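Local coordinates for putative branched chain amino acid ABC transporter, periplasmic amino acid-binding protein (Brucella ovis, PDB 4XFK) that serves as the periplasmic binding component of an amino-acid ABC transport system, probably capturing branched-chain and related small amino acids for uptake, at residues R158-N163 and D189-E194; I162-S167 and G219-D224; G107-Y112 and N321-A326; P11-L16 and G78-V83; Q349-M354 and E384-V389. The protein carries 1 engineered substitution. All coordinates share one frame; numbering follows the deposited sequence. Where two conformers were deposited one is given.

Contact 1: residues R158-N163 and D189-E194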
# COMPACT_ATOMS: atom_id res chain seq x y z
N ARG A 158 -16.88 -14.23 -16.11
CA ARG A 158 -15.88 -15.25 -15.86
C ARG A 158 -14.54 -14.64 -15.46
O ARG A 158 -14.05 -13.72 -16.12
CB ARG A 158 -15.70 -16.14 -17.09
CG ARG A 158 -16.91 -17.03 -17.38
CD ARG A 158 -16.77 -17.79 -18.69
NE ARG A 158 -15.72 -18.80 -18.67
CZ ARG A 158 -15.88 -20.04 -18.22
NH1 ARG A 158 -17.05 -20.42 -17.73
NH2 ARG A 158 -14.87 -20.90 -18.25
N ALA A 159 -13.96 -15.16 -14.39
CA ALA A 159 -12.72 -14.59 -13.87
C ALA A 159 -11.71 -15.66 -13.50
O ALA A 159 -12.07 -16.80 -13.19
CB ALA A 159 -13.01 -13.71 -12.67
N TYR A 160 -10.44 -15.28 -13.54
CA TYR A 160 -9.34 -16.10 -13.07
C TYR A 160 -8.70 -15.35 -11.90
O TYR A 160 -8.73 -14.12 -11.86
CB TYR A 160 -8.31 -16.29 -14.19
CG TYR A 160 -7.33 -17.42 -13.98
CD1 TYR A 160 -6.22 -17.26 -13.16
CD2 TYR A 160 -7.50 -18.64 -14.61
CE1 TYR A 160 -5.32 -18.30 -12.97
CE2 TYR A 160 -6.61 -19.68 -14.42
CZ TYR A 160 -5.52 -19.50 -13.60
OH TYR A 160 -4.65 -20.55 -13.43
N SER A 161 -8.12 -16.08 -10.95
CA SER A 161 -7.36 -15.49 -9.85
C SER A 161 -5.94 -16.04 -9.88
O SER A 161 -5.75 -17.25 -9.82
CB SER A 161 -8.02 -15.81 -8.51
OG SER A 161 -7.22 -15.40 -7.42
N ILE A 162 -4.94 -15.16 -9.97
CA ILE A 162 -3.55 -15.61 -9.92
C ILE A 162 -2.78 -14.75 -8.92
O ILE A 162 -2.76 -13.53 -9.04
CB ILE A 162 -2.88 -15.63 -11.33
CG1 ILE A 162 -1.44 -16.14 -11.23
CG2 ILE A 162 -2.96 -14.25 -12.01
CD1 ILE A 162 -0.83 -16.50 -12.57
N ASN A 163 -2.17 -15.39 -7.93
CA ASN A 163 -1.49 -14.67 -6.85
C ASN A 163 -0.27 -15.39 -6.33
O ASN A 163 -0.06 -16.57 -6.61
CB ASN A 163 -2.45 -14.37 -5.69
CG ASN A 163 -3.61 -13.48 -6.11
OD1 ASN A 163 -3.46 -12.27 -6.22
ND2 ASN A 163 -4.76 -14.09 -6.34
N ASP A 189 -11.06 -20.59 -12.42
CA ASP A 189 -9.86 -21.30 -12.03
C ASP A 189 -9.00 -20.33 -11.24
O ASP A 189 -9.21 -19.12 -11.30
CB ASP A 189 -9.13 -21.83 -13.28
CG ASP A 189 -8.18 -22.96 -12.96
OD1 ASP A 189 -8.13 -23.41 -11.80
OD2 ASP A 189 -7.48 -23.43 -13.90
N LYS A 190 -8.06 -20.86 -10.48
CA LYS A 190 -7.19 -20.03 -9.66
C LYS A 190 -5.84 -20.69 -9.43
O LYS A 190 -5.72 -21.92 -9.51
CB LYS A 190 -7.86 -19.68 -8.33
CG LYS A 190 -8.19 -20.88 -7.46
CD LYS A 190 -9.20 -20.51 -6.39
CE LYS A 190 -9.78 -21.75 -5.72
NZ LYS A 190 -10.84 -21.41 -4.74
N THR A 191 -4.84 -19.87 -9.15
CA THR A 191 -3.47 -20.32 -8.99
C THR A 191 -2.77 -19.51 -7.91
O THR A 191 -2.91 -18.28 -7.86
CB THR A 191 -2.67 -20.07 -10.29
OG1 THR A 191 -3.13 -20.95 -11.31
CG2 THR A 191 -1.16 -20.26 -10.07
N LEU A 192 -2.02 -20.19 -7.05
CA LEU A 192 -1.02 -19.56 -6.21
C LEU A 192 0.34 -20.08 -6.65
O LEU A 192 0.53 -21.30 -6.77
CB LEU A 192 -1.23 -19.91 -4.75
CG LEU A 192 -2.47 -19.37 -4.04
CD1 LEU A 192 -2.50 -19.92 -2.62
CD2 LEU A 192 -2.46 -17.85 -4.01
N HIS A 193 1.28 -19.18 -6.87
CA HIS A 193 2.59 -19.58 -7.36
C HIS A 193 3.72 -19.10 -6.46
O HIS A 193 3.51 -18.25 -5.58
CB HIS A 193 2.80 -19.10 -8.81
CG HIS A 193 2.67 -17.61 -8.97
ND1 HIS A 193 3.62 -16.72 -8.53
CD2 HIS A 193 1.69 -16.86 -9.54
CE1 HIS A 193 3.24 -15.49 -8.81
NE2 HIS A 193 2.07 -15.54 -9.42
N GLU A 194 4.90 -19.65 -6.67
CA GLU A 194 6.08 -19.25 -5.92
C GLU A 194 6.31 -17.75 -6.04
O GLU A 194 5.97 -17.14 -7.05
CB GLU A 194 7.31 -20.02 -6.42
O HOH W 1 -5.16 -17.07 -6.65
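Y160 on strand 158-163 lays its ring beside the side chain of D189 on the neighbouring strand. With CG anti to the backbone N (chi1 -164°), the ring leaves in the same direction as the aspartate, and D189 CB comes to 3.5 Å from Y160 CE2. The carboxylate is turned 65° from the ring plane, while D189 O sits 3.7 Å above one ring face, toward the rim. At the ring edge, Y160 OH and T191 OG1 share a short hydrogen bond of 2.6 Å whose proton could come from either hydroxyl. Helix 202-210 packs against this side of the sheet, with K207 and I208 on Y160 and Y204 on both I162 and T191.

The strands run almost exactly parallel, their axes 4.7 Å apart and their directions 7° apart. They are the two arms of a beta-alpha-beta unit whose crossover is helix 167-184, a building block of the alpha/beta lobes of periplasmic binding proteins. That helix covers the other side of the sheet, where V172 touches N163 and E173 touches S161, K190 and L192.

N163 straddles L192 in the manner of a parallel ladder: its N donates to T191 O at 3.0 Å, and its O accepts from H193 N at 2.9 Å. The same N163 O lies 3.4 Å above the plane of the H193 imidazole, whose edge meets I162 CG1. N163 CB packs on L192 CD2 at 3.9 Å, and N163 ND2 donates to a water close to T191 O, leaving OD1 for the backbone of G219.

Contact 2: residues I162-S167 and G219-D224; sequences INQNYS and GNWSND. With ACT (acetate ion), chain B.
The indole of W221 is met in its own plane by Y166 OH and over one face by the amide end of Q164, whose plane stands 89° from the ring. NE1 of W221 donates to Y166 OH at 3.0 Å, with the oxygen only 7° out of the indole plane. At the rim of the phenol, Y166 OH in turn donates to an acetate oxygen at 2.6 Å. The hydroxyl thus accepts from the indole and donates to the acetate. The F245 ring also meets that of W221.

Q164 pushes its extended chain into the opposing loop. Its CG lies 3.3 Å from D224 OD2 and 3.5 Å from N220 OD1; D224 OD2 is hydrogen-bonded to the backbone N of N196. A water accepts from Q164 N and donates to N220 OD1, while N220 ND2 bonds back to D224 O at 2.9 Å. G219 N points nearly straight down the side-chain C=O of N163, 2.8 Å from N163 OD1.

Segment 162-167 runs off the C-terminal end of its strand, and 219-224 follows directly on strand 215-218. S88 and E118, from the facing lobe, also hold the acetate, so this aromatic corner borders the interlobe cleft. Such loops line the ligand site in the two-lobed periplasmic binding fold, and the acetate, probably from the crystallisation liquor, may mimic a substrate carboxylate.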
# COMPACT_ATOMS: atom_id res chain seq x y z
N ILE A 162 -4.94 -15.16 -9.97
CA ILE A 162 -3.55 -15.61 -9.92
C ILE A 162 -2.78 -14.75 -8.92
O ILE A 162 -2.76 -13.53 -9.04
CB ILE A 162 -2.88 -15.63 -11.33
CG1 ILE A 162 -1.44 -16.14 -11.23
CG2 ILE A 162 -2.96 -14.25 -12.01
CD1 ILE A 162 -0.83 -16.50 -12.57
N ASN A 163 -2.17 -15.39 -7.93
CA ASN A 163 -1.49 -14.67 -6.85
C ASN A 163 -0.27 -15.39 -6.33
O ASN A 163 -0.06 -16.57 -6.61
CB ASN A 163 -2.45 -14.37 -5.69
CG ASN A 163 -3.61 -13.48 -6.11
OD1 ASN A 163 -3.46 -12.27 -6.22
ND2 ASN A 163 -4.76 -14.09 -6.34
N GLN A 164 0.54 -14.64 -5.58
CA GLN A 164 1.75 -15.13 -4.95
C GLN A 164 1.43 -15.93 -3.69
O GLN A 164 0.56 -15.55 -2.90
CB GLN A 164 2.63 -13.94 -4.58
CG GLN A 164 3.09 -13.11 -5.78
CD GLN A 164 3.49 -11.70 -5.41
OE1 GLN A 164 4.59 -11.23 -5.75
NE2 GLN A 164 2.60 -11.01 -4.72
N ASN A 165 2.14 -17.04 -3.49
CA ASN A 165 1.86 -17.90 -2.35
C ASN A 165 2.55 -17.42 -1.07
O ASN A 165 3.55 -18.01 -0.62
CB ASN A 165 2.21 -19.36 -2.67
CG ASN A 165 1.39 -20.34 -1.86
OD1 ASN A 165 0.92 -20.01 -0.76
ND2 ASN A 165 1.20 -21.54 -2.39
N TYR A 166 2.03 -16.33 -0.52
CA TYR A 166 2.35 -15.87 0.83
C TYR A 166 1.12 -15.14 1.35
O TYR A 166 0.10 -15.07 0.65
CB TYR A 166 3.62 -15.00 0.89
CG TYR A 166 3.55 -13.59 0.35
CD1 TYR A 166 3.39 -13.34 -1.01
CD2 TYR A 166 3.70 -12.49 1.20
CE1 TYR A 166 3.38 -12.04 -1.51
CE2 TYR A 166 3.68 -11.20 0.72
CZ TYR A 166 3.52 -10.97 -0.64
OH TYR A 166 3.51 -9.69 -1.14
N SER A 167 1.18 -14.61 2.57
CA SER A 167 -0.01 -14.08 3.24
C SER A 167 -0.81 -13.14 2.34
O SER A 167 -2.03 -13.28 2.23
CB SER A 167 0.36 -13.38 4.56
OG SER A 167 1.22 -12.30 4.33
N GLY A 219 -3.01 -9.75 -7.24
CA GLY A 219 -2.27 -8.85 -6.36
C GLY A 219 -0.77 -8.87 -6.60
O GLY A 219 -0.01 -8.38 -5.78
N ASN A 220 -0.33 -9.43 -7.73
CA ASN A 220 1.10 -9.54 -8.00
C ASN A 220 1.76 -8.17 -8.13
O ASN A 220 1.11 -7.17 -8.46
CB ASN A 220 1.36 -10.37 -9.26
CG ASN A 220 1.09 -11.85 -9.05
OD1 ASN A 220 0.52 -12.26 -8.04
ND2 ASN A 220 1.52 -12.66 -10.01
N TRP A 221 3.06 -8.14 -7.87
CA TRP A 221 3.85 -6.93 -7.98
C TRP A 221 5.29 -7.33 -8.24
O TRP A 221 5.62 -8.52 -8.24
CB TRP A 221 3.74 -6.09 -6.70
CG TRP A 221 4.08 -6.82 -5.43
CD1 TRP A 221 3.29 -7.73 -4.79
CD2 TRP A 221 5.26 -6.68 -4.64
NE1 TRP A 221 3.93 -8.17 -3.65
CE2 TRP A 221 5.14 -7.54 -3.54
CE3 TRP A 221 6.42 -5.90 -4.76
CZ2 TRP A 221 6.12 -7.65 -2.56
CZ3 TRP A 221 7.40 -6.01 -3.78
CH2 TRP A 221 7.24 -6.88 -2.70
N SER A 222 6.15 -6.34 -8.46
CA SER A 222 7.53 -6.60 -8.86
C SER A 222 7.54 -7.52 -10.09
O SER A 222 6.65 -7.43 -10.94
CB SER A 222 8.34 -7.20 -7.69
OG SER A 222 9.72 -7.27 -7.98
N ASN A 223 8.54 -8.39 -10.19
CA ASN A 223 8.64 -9.28 -11.35
C ASN A 223 7.43 -10.17 -11.57
O ASN A 223 7.10 -10.51 -12.71
CB ASN A 223 9.91 -10.12 -11.25
CG ASN A 223 11.14 -9.27 -11.12
OD1 ASN A 223 11.89 -9.37 -10.15
ND2 ASN A 223 11.34 -8.40 -12.09
N ASP A 224 6.74 -10.53 -10.49
CA ASP A 224 5.58 -11.41 -10.59
C ASP A 224 4.42 -10.75 -11.32
O ASP A 224 3.52 -11.45 -11.78
CB ASP A 224 5.14 -11.88 -9.21
CG ASP A 224 6.07 -12.92 -8.63
OD1 ASP A 224 6.87 -13.52 -9.39
OD2 ASP A 224 5.98 -13.16 -7.42
C ACT B . 2.33 -6.92 0.43
O ACT B . 3.07 -7.89 0.71
OXT ACT B . 1.78 -6.34 1.39
CH3 ACT B . 2.13 -6.49 -0.99
O HOH W 2 -0.11 -11.81 -5.27

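Contact 3: residues G107-Y112 and N321-A326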
# COMPACT_ATOMS: atom_id res chain seq x y z
N GLY A 107 5.55 2.30 28.95
CA GLY A 107 5.95 3.69 29.03
C GLY A 107 7.01 4.08 28.01
O GLY A 107 7.28 5.26 27.82
N LYS A 108 7.61 3.09 27.37
CA LYS A 108 8.64 3.33 26.37
C LYS A 108 8.29 2.64 25.06
O LYS A 108 9.17 2.17 24.34
CB LYS A 108 10.00 2.82 26.86
N GLU A 109 7.00 2.58 24.75
CA GLU A 109 6.53 1.85 23.59
C GLU A 109 7.00 2.44 22.26
O GLU A 109 7.22 3.65 22.13
CB GLU A 109 5.00 1.75 23.62
CG GLU A 109 4.45 0.90 24.76
CD GLU A 109 4.21 1.69 26.05
OE1 GLU A 109 4.63 2.87 26.13
OE2 GLU A 109 3.59 1.12 26.97
N VAL A 110 7.15 1.56 21.27
CA VAL A 110 7.54 1.93 19.92
C VAL A 110 6.33 1.80 18.99
O VAL A 110 5.54 0.86 19.13
CB VAL A 110 8.71 1.01 19.45
CG1 VAL A 110 8.99 1.17 17.95
CG2 VAL A 110 9.96 1.28 20.28
N LEU A 111 6.18 2.76 18.09
CA LEU A 111 5.10 2.74 17.10
C LEU A 111 5.55 2.11 15.79
O LEU A 111 6.66 2.35 15.34
CB LEU A 111 4.62 4.15 16.80
CG LEU A 111 3.67 4.82 17.77
CD1 LEU A 111 3.69 6.32 17.58
CD2 LEU A 111 2.27 4.25 17.56
N TYR A 112 4.67 1.33 15.18
CA TYR A 112 4.91 0.82 13.84
C TYR A 112 3.89 1.50 12.90
O TYR A 112 2.69 1.24 12.97
CB TYR A 112 4.80 -0.71 13.81
CG TYR A 112 4.81 -1.35 12.44
CD1 TYR A 112 5.50 -0.78 11.36
CD2 TYR A 112 4.14 -2.55 12.22
CE1 TYR A 112 5.49 -1.38 10.11
CE2 TYR A 112 4.13 -3.15 10.99
CZ TYR A 112 4.80 -2.57 9.94
OH TYR A 112 4.76 -3.19 8.72
N ASN A 321 6.15 11.05 23.89
CA ASN A 321 5.29 10.01 24.41
C ASN A 321 4.54 9.36 23.25
O ASN A 321 3.65 9.97 22.67
CB ASN A 321 4.31 10.61 25.42
CG ASN A 321 3.48 9.56 26.13
OD1 ASN A 321 2.87 8.70 25.50
ND2 ASN A 321 3.44 9.64 27.45
N THR A 322 4.91 8.13 22.93
CA THR A 322 4.33 7.46 21.78
C THR A 322 2.86 7.10 21.99
O THR A 322 2.13 6.94 21.02
CB THR A 322 5.12 6.22 21.38
OG1 THR A 322 5.29 5.41 22.55
CG2 THR A 322 6.49 6.60 20.83
N THR A 323 2.42 6.95 23.23
CA THR A 323 1.01 6.70 23.48
C THR A 323 0.20 7.93 23.13
O THR A 323 -0.85 7.83 22.49
CB THR A 323 0.74 6.27 24.93
OG1 THR A 323 1.54 5.12 25.21
CG2 THR A 323 -0.74 5.93 25.13
N ASP A 324 0.70 9.11 23.50
CA ASP A 324 0.04 10.35 23.13
C ASP A 324 0.02 10.53 21.61
O ASP A 324 -0.98 10.98 21.05
CB ASP A 324 0.70 11.56 23.81
CG ASP A 324 0.49 11.57 25.31
OD1 ASP A 324 -0.48 10.95 25.78
OD2 ASP A 324 1.30 12.21 26.01
N ILE A 325 1.11 10.16 20.94
CA ILE A 325 1.13 10.23 19.48
C ILE A 325 0.09 9.28 18.89
O ILE A 325 -0.68 9.66 18.00
CB ILE A 325 2.54 9.94 18.91
CG1 ILE A 325 3.51 11.06 19.31
CG2 ILE A 325 2.48 9.79 17.39
CD1 ILE A 325 4.97 10.76 19.01
N ALA A 326 0.02 8.06 19.42
CA ALA A 326 -0.94 7.07 18.94
C ALA A 326 -2.38 7.57 19.07
O ALA A 326 -3.18 7.46 18.14
CB ALA A 326 -0.77 5.76 19.69
O HOH W 3 6.74 7.04 25.06
O HOH W 4 4.27 5.38 25.41
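The first turn of helix 322-331, led by T322, docks on E109 and L111 where the chain enters strand 111-114. N321 is the N-cap of that helix, its OD1 accepting from D324 N at 3.0 Å. Right after the cap, T322 places OG1 between its own N and carbonyl carbon (chi1 51°), from where it donates to E109 O at 2.6 Å, approaching 48° above the carbonyl plane.

A water completes the polar side. It donates both to T322 OG1 and to E109 OE1 and lies 2.7 Å from T323 OG1, a hydroxyl also bonded to Y130 OH. The other carboxylate oxygen of the glutamate, E109 OE2, takes the backbone N of G107 at 3.0 Å.

Strand 111-114 lies between strands 81-84 and 131-133 in the parallel five-stranded sheet of one lobe, and a helix from far along the sequence here covers that sheet, a class I binding-protein feature in which late chain segments return to the first lobe. L111 and T322 slide past each other in opposite directions. The leucine spreads its two methyls over the helix: CD1 meets I325 CG2 at 3.7 Å, and CD2 meets A326 CB at 4.0 Å. F132 flanks L111 and A326, while F306 and L310 of helix 296-312 pack on I325.

Contact 4: residues P11-L16 and G78-V83; sequences PLKIAL and GAQIIV
Q80 meets the backbone of P11 and K13 because its chain turns at chi2 (99°, off the usual staggered values), swinging CD back over the opposing segment. From there the amide works with both ends: NE2 donates to P11 O at 3.2 Å, and OE1 accepts from K13 N at 2.7 Å, in the carbonyl plane and on a lone pair. The backbone of Q80 is not extended (psi -11°), yet its N still donates to K13 O at 3.1 Å.

From I14 and I81 onward the ladder is parallel. A15 N donates to I81 O at 2.8 Å and A15 O accepts from V83 N at 2.7 Å, so A15 is bonded on both sides of I82. One sheet face carries I14, L16, I81 and V83; I14 CG2 touches V83 CG2 at 3.7 Å, and F306 of helix 296-312 lies over I14 and I81. Toward the other face, A15 CB meets A79 CB at 3.8 Å, next to A74 of helix 63-76. That helix ends in a Schellman motif at G78, over whose carbonyl O the extended K13 chain passes.

The pair belongs to the parallel core of the first lobe, strand 13-18 lying between strands 54-59 and 81-84. Chemically, the side-chain amide of Q80 offers the opposing backbone one donor and one acceptor, adding two bonds to the pairing ahead of I14 and I81.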
# COMPACT_ATOMS: atom_id res chain seq x y z
N PRO A 11 14.64 14.67 20.39
CA PRO A 11 14.19 14.60 19.00
C PRO A 11 13.42 13.33 18.70
O PRO A 11 13.64 12.29 19.34
CB PRO A 11 15.50 14.59 18.20
CG PRO A 11 16.52 14.05 19.15
CD PRO A 11 16.10 14.51 20.52
N LEU A 12 12.51 13.42 17.74
CA LEU A 12 11.81 12.25 17.23
C LEU A 12 12.73 11.54 16.24
O LEU A 12 13.25 12.17 15.31
CB LEU A 12 10.51 12.67 16.56
CG LEU A 12 9.59 11.54 16.10
CD1 LEU A 12 9.16 10.69 17.28
CD2 LEU A 12 8.40 12.13 15.39
N LYS A 13 12.92 10.24 16.44
CA LYS A 13 13.74 9.43 15.56
C LYS A 13 12.87 8.37 14.90
O LYS A 13 12.27 7.52 15.58
CB LYS A 13 14.87 8.76 16.35
CG LYS A 13 15.86 9.76 16.96
CD LYS A 13 17.00 9.04 17.68
CE LYS A 13 18.02 10.01 18.25
NZ LYS A 13 19.18 9.27 18.83
N ILE A 14 12.82 8.41 13.57
CA ILE A 14 11.97 7.51 12.80
C ILE A 14 12.85 6.61 11.94
O ILE A 14 13.64 7.10 11.14
CB ILE A 14 10.99 8.29 11.91
CG1 ILE A 14 10.13 9.22 12.77
CG2 ILE A 14 10.13 7.34 11.09
CD1 ILE A 14 9.05 9.95 12.00
N ALA A 15 12.69 5.30 12.12
CA ALA A 15 13.47 4.32 11.39
C ALA A 15 12.71 3.75 10.20
O ALA A 15 11.61 3.22 10.36
CB ALA A 15 13.89 3.19 12.30
N LEU A 16 13.30 3.85 9.02
CA LEU A 16 12.75 3.24 7.81
C LEU A 16 13.46 1.91 7.61
O LEU A 16 14.68 1.87 7.39
CB LEU A 16 13.00 4.16 6.61
CG LEU A 16 12.58 3.61 5.25
CD1 LEU A 16 11.08 3.36 5.18
CD2 LEU A 16 13.03 4.54 4.12
N GLY A 78 17.60 4.34 19.27
CA GLY A 78 16.73 5.37 19.80
C GLY A 78 15.47 5.65 18.99
O GLY A 78 14.74 6.58 19.28
N ALA A 79 15.19 4.84 17.96
CA ALA A 79 13.98 5.05 17.18
C ALA A 79 12.75 4.80 18.04
O ALA A 79 12.65 3.77 18.70
CB ALA A 79 13.96 4.15 15.95
N GLN A 80 11.81 5.75 18.03
CA GLN A 80 10.53 5.56 18.71
C GLN A 80 9.46 5.11 17.73
O GLN A 80 8.35 4.74 18.13
CB GLN A 80 10.06 6.86 19.39
CG GLN A 80 11.07 7.51 20.32
CD GLN A 80 11.79 8.66 19.64
OE1 GLN A 80 11.82 8.75 18.41
NE2 GLN A 80 12.37 9.55 20.43
N ILE A 81 9.78 5.18 16.44
CA ILE A 81 8.84 4.86 15.37
C ILE A 81 9.56 4.06 14.29
O ILE A 81 10.69 4.39 13.91
CB ILE A 81 8.26 6.14 14.72
CG1 ILE A 81 7.67 7.05 15.80
CG2 ILE A 81 7.23 5.79 13.65
CD1 ILE A 81 6.91 8.21 15.26
N ILE A 82 8.91 2.99 13.85
CA ILE A 82 9.38 2.14 12.76
C ILE A 82 8.42 2.31 11.59
O ILE A 82 7.20 2.22 11.77
CB ILE A 82 9.35 0.65 13.16
CG1 ILE A 82 10.16 0.40 14.44
CG2 ILE A 82 9.80 -0.25 12.00
CD1 ILE A 82 11.64 0.69 14.30
N VAL A 83 8.95 2.54 10.39
CA VAL A 83 8.15 2.65 9.18
C VAL A 83 8.60 1.59 8.16
O VAL A 83 9.80 1.40 7.95
CB VAL A 83 8.31 4.04 8.57
CG1 VAL A 83 7.71 4.08 7.20
CG2 VAL A 83 7.70 5.10 9.49

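Contact 5: residues Q349-M354 and E384-V389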
# COMPACT_ATOMS: atom_id res chain seq x y z
N GLN A 349 -7.07 0.72 10.95
CA GLN A 349 -7.12 0.79 9.50
C GLN A 349 -7.53 2.20 9.10
O GLN A 349 -8.57 2.70 9.55
CB GLN A 349 -8.13 -0.23 8.96
CG GLN A 349 -8.38 -0.13 7.47
CD GLN A 349 -7.11 -0.35 6.66
OE1 GLN A 349 -6.44 -1.38 6.78
NE2 GLN A 349 -6.76 0.63 5.83
N ALA A 350 -6.73 2.86 8.27
CA ALA A 350 -7.07 4.20 7.80
C ALA A 350 -8.27 4.18 6.85
O ALA A 350 -8.50 3.19 6.14
CB ALA A 350 -5.88 4.87 7.12
N LYS A 351 -9.03 5.27 6.88
CA LYS A 351 -10.21 5.48 6.04
C LYS A 351 -9.88 6.55 5.01
O LYS A 351 -9.46 7.65 5.37
CB LYS A 351 -11.40 5.91 6.89
CG LYS A 351 -12.68 6.06 6.09
CD LYS A 351 -13.91 5.91 6.96
CE LYS A 351 -14.20 7.14 7.75
NZ LYS A 351 -15.51 6.97 8.44
N PHE A 352 -10.07 6.24 3.73
CA PHE A 352 -9.67 7.12 2.64
C PHE A 352 -10.38 6.68 1.36
O PHE A 352 -10.80 5.53 1.26
CB PHE A 352 -8.15 7.06 2.45
CG PHE A 352 -7.61 5.66 2.44
CD1 PHE A 352 -7.73 4.86 1.30
CD2 PHE A 352 -7.02 5.12 3.57
CE1 PHE A 352 -7.29 3.56 1.29
CE2 PHE A 352 -6.56 3.81 3.56
CZ PHE A 352 -6.69 3.03 2.42
N PRO A 353 -10.50 7.58 0.38
CA PRO A 353 -11.12 7.19 -0.89
C PRO A 353 -10.24 6.27 -1.74
O PRO A 353 -9.01 6.23 -1.58
CB PRO A 353 -11.31 8.53 -1.63
CG PRO A 353 -10.99 9.60 -0.65
CD PRO A 353 -10.14 9.01 0.42
N MET A 354 -10.88 5.53 -2.64
CA MET A 354 -10.21 4.68 -3.61
C MET A 354 -10.65 5.05 -5.02
O MET A 354 -11.82 5.34 -5.26
CB MET A 354 -10.51 3.21 -3.33
CG MET A 354 -9.84 2.67 -2.06
SD MET A 354 -8.03 2.60 -2.18
CE MET A 354 -7.84 1.17 -3.25
N GLU A 384 -17.33 4.22 1.58
CA GLU A 384 -17.55 3.17 0.60
C GLU A 384 -16.36 2.22 0.48
O GLU A 384 -16.52 1.06 0.10
CB GLU A 384 -17.89 3.77 -0.76
CG GLU A 384 -19.28 4.41 -0.83
CD GLU A 384 -19.52 5.18 -2.12
OE1 GLU A 384 -18.53 5.64 -2.73
OE2 GLU A 384 -20.69 5.34 -2.54
N SER A 385 -15.16 2.71 0.82
CA SER A 385 -13.93 1.96 0.56
C SER A 385 -13.47 1.08 1.72
O SER A 385 -13.03 -0.05 1.52
CB SER A 385 -12.79 2.91 0.17
OG SER A 385 -13.09 3.61 -1.02
N ILE A 386 -13.54 1.62 2.94
CA ILE A 386 -12.97 0.89 4.08
C ILE A 386 -13.71 -0.42 4.33
O ILE A 386 -14.94 -0.49 4.19
CB ILE A 386 -12.93 1.78 5.35
CG1 ILE A 386 -12.00 1.16 6.39
CG2 ILE A 386 -14.36 2.06 5.91
CD1 ILE A 386 -11.71 2.06 7.57
N ASP A 387 -12.96 -1.48 4.64
CA ASP A 387 -13.56 -2.79 4.88
C ASP A 387 -14.16 -2.83 6.28
O ASP A 387 -13.80 -2.02 7.13
CB ASP A 387 -12.51 -3.91 4.68
CG ASP A 387 -11.26 -3.74 5.54
OD1 ASP A 387 -10.70 -2.62 5.61
OD2 ASP A 387 -10.81 -4.74 6.14
N PRO A 388 -15.08 -3.77 6.52
CA PRO A 388 -15.64 -3.88 7.88
C PRO A 388 -14.56 -4.30 8.86
O PRO A 388 -13.58 -4.92 8.46
CB PRO A 388 -16.67 -5.01 7.74
CG PRO A 388 -16.98 -5.08 6.29
CD PRO A 388 -15.73 -4.68 5.57
N VAL A 389 -14.72 -3.93 10.12
CA VAL A 389 -13.79 -4.39 11.14
C VAL A 389 -13.83 -5.92 11.15
O VAL A 389 -14.90 -6.53 11.18
CB VAL A 389 -14.16 -3.82 12.52
CG1 VAL A 389 -13.28 -4.42 13.60
CG2 VAL A 389 -14.02 -2.31 12.51
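I386 drives its CD1 methyl against the backbone of Q349 and A350, and this is the densely packed part of the contact. With CG1 anti to the backbone N (chi1 -164°), the chain brings CD1 to 3.7 Å from A350 O and 3.8 Å from Q349 O. Q349 slides past it in the opposite direction, its CG 4.0 Å from I386 CD1. The glutamine amide is held by bonds at both ends: NE2 donates to A350 O at 3.1 Å, on a lone pair, and also reaches S135 O, while OE1 takes R133 NE. D387 crosses Q349 at about a right angle, the carboxylate 68° from the amide plane, and its OD1 is bonded to N137 ND2.

A second buried patch lies at the end of helix 382-385. S385 CB rests 3.5 Å from F352 O and 3.7 Å from M354 CG, while its OG is hydrogen-bonded to T381 O. I140 of helix 138-152 closes over M354, Q349 and D387.

The looser side is that of K351, which is partly exposed. Its chain crosses I386 at about a right angle, CD standing 4.0 Å from I386 CG2, and then leads off to a salt bridge between NZ and D383. Strand 350-360 is here backed by the chain that follows strand 373-380, close to R133, S135 and N137, a setting consistent with the interlobe hinge region of the two-lobed fold. The polar groups thus find their firm partners beyond the facing segment, and what joins the two segments is chiefly packing of hydrocarbon on hydrocarbon and on carbonyl oxygens.

The five contacts sample both lobes of a two-lobed binding protein. Contacts 1 and 2 share I162 and N163 and touch directly: H193 O lies 2.8 Å from N165 N, and H193 NE2 3.0 Å from N220 ND2. Contacts 3 and 4, centres 11 Å apart, are likewise coupled through neighbouring strands, L111 O lying 2.8 Å from I82 N. Contacts 1 and 3 lie on opposite sides of the chain's centre, their centres about 40 Å apart. Contact 2 borders the cleft through the acetate; its W221 side chain is about 7 Å from a bound sodium ion. Contact 5, on the same sheet as contacts 1 and 2, has its centre 22 Å from that of contact 2.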